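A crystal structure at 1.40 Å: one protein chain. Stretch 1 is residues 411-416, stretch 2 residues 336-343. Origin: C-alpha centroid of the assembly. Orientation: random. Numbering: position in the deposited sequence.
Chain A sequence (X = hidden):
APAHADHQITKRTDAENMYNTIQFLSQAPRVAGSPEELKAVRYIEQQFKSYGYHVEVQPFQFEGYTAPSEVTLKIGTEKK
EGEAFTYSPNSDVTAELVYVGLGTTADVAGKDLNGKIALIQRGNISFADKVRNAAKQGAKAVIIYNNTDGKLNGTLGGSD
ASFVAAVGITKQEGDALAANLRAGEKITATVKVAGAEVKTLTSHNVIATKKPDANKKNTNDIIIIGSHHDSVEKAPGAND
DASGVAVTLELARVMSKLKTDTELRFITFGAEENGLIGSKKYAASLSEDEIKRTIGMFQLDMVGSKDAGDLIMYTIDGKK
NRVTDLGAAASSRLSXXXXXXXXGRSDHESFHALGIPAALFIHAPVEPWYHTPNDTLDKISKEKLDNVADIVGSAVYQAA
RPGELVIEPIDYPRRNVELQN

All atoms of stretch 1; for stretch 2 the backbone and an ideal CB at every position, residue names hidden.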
# COMPACT_ATOMS: atom_id res chain seq x y z
N ASP A 411 -31.06 17.99 -17.54
CA ASP A 411 -30.66 18.88 -16.46
C ASP A 411 -30.97 18.15 -15.17
O ASP A 411 -31.97 17.43 -15.03
CB ASP A 411 -31.44 20.21 -16.42
CG ASP A 411 -31.28 21.02 -17.69
OD1 ASP A 411 -30.57 22.05 -17.70
OD2 ASP A 411 -31.90 20.61 -18.70
N TYR A 412 -30.10 18.33 -14.22
CA TYR A 412 -30.43 17.93 -12.91
C TYR A 412 -29.64 18.81 -11.96
O TYR A 412 -28.54 19.22 -12.31
CB TYR A 412 -30.13 16.38 -12.79
CG TYR A 412 -28.68 15.96 -13.12
CD1 TYR A 412 -28.28 15.81 -14.46
CD2 TYR A 412 -27.77 15.66 -12.12
CE1 TYR A 412 -26.98 15.32 -14.80
CE2 TYR A 412 -26.43 15.21 -12.47
CZ TYR A 412 -26.11 15.02 -13.75
OH TYR A 412 -24.82 14.62 -14.06
N PRO A 413 -30.15 19.08 -10.74
CA PRO A 413 -29.64 20.16 -9.88
C PRO A 413 -28.61 19.73 -8.90
O PRO A 413 -28.58 18.55 -8.53
CB PRO A 413 -30.88 20.57 -9.09
CG PRO A 413 -31.65 19.27 -8.90
CD PRO A 413 -31.47 18.60 -10.22
N ARG A 414 -27.72 20.64 -8.53
CA ARG A 414 -26.84 20.44 -7.43
C ARG A 414 -27.57 20.78 -6.18
O ARG A 414 -28.26 21.81 -6.12
CB ARG A 414 -25.61 21.34 -7.58
CG ARG A 414 -24.41 21.05 -6.65
CD ARG A 414 -23.18 21.69 -7.35
NE ARG A 414 -21.88 21.53 -6.68
CZ ARG A 414 -21.64 21.88 -5.43
NH1 ARG A 414 -22.63 22.35 -4.66
NH2 ARG A 414 -20.41 21.76 -4.91
N ARG A 415 -27.45 19.94 -5.17
CA ARG A 415 -28.14 20.16 -3.90
C ARG A 415 -27.17 20.02 -2.76
O ARG A 415 -26.37 19.09 -2.75
CB ARG A 415 -29.35 19.26 -3.74
CG ARG A 415 -30.56 19.94 -4.36
CD ARG A 415 -31.90 19.28 -4.12
NE ARG A 415 -32.79 19.54 -5.27
CZ ARG A 415 -33.89 18.82 -5.54
NH1 ARG A 415 -34.22 17.82 -4.74
NH2 ARG A 415 -34.66 19.10 -6.60
N ASN A 416 -27.23 20.96 -1.80
CA ASN A 416 -26.30 21.02 -0.64
C ASN A 416 -26.96 20.63 0.69
O ASN A 416 -26.94 19.45 1.08
CB ASN A 416 -25.65 22.40 -0.52
CG ASN A 416 -25.12 22.92 -1.86
OD1 ASN A 416 -25.20 24.12 -2.15
ND2 ASN A 416 -24.59 22.00 -2.68
N UNK A 336 -37.95 10.33 -11.38
CA UNK A 336 -37.98 11.80 -11.26
C UNK A 336 -36.59 12.41 -11.24
O UNK A 336 -35.59 11.79 -11.77
CB UNK A 336 -38.73 12.21 -9.99
N UNK A 337 -36.51 13.63 -10.74
CA UNK A 337 -35.24 14.36 -10.71
C UNK A 337 -34.35 13.85 -9.62
O UNK A 337 -34.74 13.69 -8.46
CB UNK A 337 -35.48 15.86 -10.52
N UNK A 338 -33.12 13.48 -10.01
CA UNK A 338 -32.10 13.03 -9.07
C UNK A 338 -31.00 14.02 -8.94
O UNK A 338 -30.19 14.17 -9.83
CB UNK A 338 -31.52 11.68 -9.49
N UNK A 339 -30.92 14.67 -7.81
CA UNK A 339 -29.91 15.68 -7.62
C UNK A 339 -28.49 15.12 -7.40
O UNK A 339 -28.29 13.90 -7.09
CB UNK A 339 -30.31 16.56 -6.43
N UNK A 340 -27.48 15.96 -7.55
CA UNK A 340 -26.13 15.55 -7.12
C UNK A 340 -25.60 16.52 -6.07
O UNK A 340 -26.13 17.66 -5.95
CB UNK A 340 -25.17 15.49 -8.31
N UNK A 341 -24.50 16.17 -5.42
CA UNK A 341 -23.84 17.09 -4.52
C UNK A 341 -22.37 16.72 -4.37
O UNK A 341 -21.85 15.85 -5.07
CB UNK A 341 -24.54 17.10 -3.16
N UNK A 342 -21.71 17.31 -3.34
CA UNK A 342 -20.30 17.07 -3.10
C UNK A 342 -20.16 16.33 -1.81
O UNK A 342 -20.54 16.85 -0.76
CB UNK A 342 -19.50 18.37 -3.07
N UNK A 343 -19.59 15.10 -1.83
CA UNK A 343 -19.25 14.46 -0.62
C UNK A 343 -18.31 13.29 -0.96
O UNK A 343 -18.42 12.66 -2.02
CB UNK A 343 -20.51 14.00 0.13

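Position 336 has phi 132°, and its ideal CB has nothing of stretch 1 within 5.5 Å. The positive phi by itself favours glycine, and the residue is Gly 336.

Position 337 points its CA-to-CB bond toward stretch 1. The ideal CB lies 4.9 Å from Pro 413 CD and 5.2 Å from Arg 415 NH2. A small or medium apolar side chain would suit the proline ring; an acidic one could answer the guanidinium. The residue is Val 337, with chi1 in t. Its CG1 packs 3.4 Å from Pro 413 CD. Val 337 O accepts from a water O at 2.8 Å, and that water accepts a weak bond from Arg 415 NH1 at 3.4 Å.

Position 338 points away, and stretch 1 sets no demand on its side chain. The residue is Leu 338. Its contact is made by the backbone, with O 3.6 Å from Tyr 412 CD2.

Position 339 points sideways. Its ideal CB is 3.4 Å from Pro 413 O and 3.9 Å from Arg 415 CD. A compact apolar side chain suits this site, and phi of -74° permits proline. The residue is Pro 339. Its CG lies over one face of the Arg 415 guanidinium, 3.4 Å from NH1, and its CB is 4.1 Å from Pro 413 CG.

Position 340 is bridged to Arg 414. Its N donates to Pro 413 O at 3.0 Å, and its O accepts from Arg 415 N at 2.7 Å. Neither bond needs a particular side chain, but the first needs an N-H, which proline lacks. The ideal CB points sideways, 4.4 Å from Tyr 412 CE2; Arg 414 CB and CG are about 5.9 Å from it, so only a long side chain reaches them. A long apolar or aromatic one could cover both residues. The residue is Tyr 340, chi1 in p. Arg 414 CB sits over its ring face, 4.1 Å from the centroid. The Tyr 412 ring meets the Tyr 340 ring obliquely, planes at 69°, with Tyr 412 CD2 3.7 Å from Tyr 340 CD2.

Position 341 would place an ideal CB 2.7 Å from Arg 415 O, a clash. Glycine fits, and the residue is Gly 341.

Position 342 points sideways, its ideal CB 4.0 Å from Arg 414 NH2. A polar or acidic side chain would suit. The residue is Gln 342, with OE1 3.6 Å from Arg 414 NH2, not a hydrogen bond. A water O accepts from Gln 342 N at 3.1 Å and donates to Arg 415 O at 3.1 Å.

Position 343 is out of reach. The residue is Glu 343.

Stretch 2 336-343: GVLPYGQE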
# COMPACT_ATOMS: atom_id res chain seq x y z
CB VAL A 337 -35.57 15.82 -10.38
CG1 VAL A 337 -34.25 16.56 -10.12
CG2 VAL A 337 -36.33 16.44 -11.49
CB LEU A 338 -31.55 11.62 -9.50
CG LEU A 338 -30.49 10.97 -8.60
CD1 LEU A 338 -31.12 10.83 -7.25
CD2 LEU A 338 -30.20 9.52 -9.16
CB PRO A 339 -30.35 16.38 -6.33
CG PRO A 339 -31.66 16.05 -6.09
CD PRO A 339 -31.77 14.56 -6.64
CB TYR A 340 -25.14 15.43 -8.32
CG TYR A 340 -24.78 16.78 -8.97
CD1 TYR A 340 -23.46 17.23 -8.89
CD2 TYR A 340 -25.75 17.49 -9.66
CE1 TYR A 340 -23.11 18.48 -9.53
CE2 TYR A 340 -25.41 18.77 -10.28
CZ TYR A 340 -24.12 19.19 -10.17
OH TYR A 340 -23.71 20.38 -10.76
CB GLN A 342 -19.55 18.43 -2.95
CG GLN A 342 -18.07 18.18 -2.76
CD GLN A 342 -17.22 19.43 -2.98
OE1 GLN A 342 -17.73 20.54 -2.85
NE2 GLN A 342 -15.95 19.27 -3.27
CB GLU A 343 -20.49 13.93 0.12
CG GLU A 343 -20.20 13.29 1.42
CD GLU A 343 -19.50 14.21 2.44
OE1 GLU A 343 -20.28 14.74 3.29
OE2 GLU A 343 -18.23 14.36 2.38
O HOH W 1 -35.84 15.57 -6.78
O HOH W 2 -22.89 19.80 -2.44
O HOH W 3 -23.66 18.59 -1.26
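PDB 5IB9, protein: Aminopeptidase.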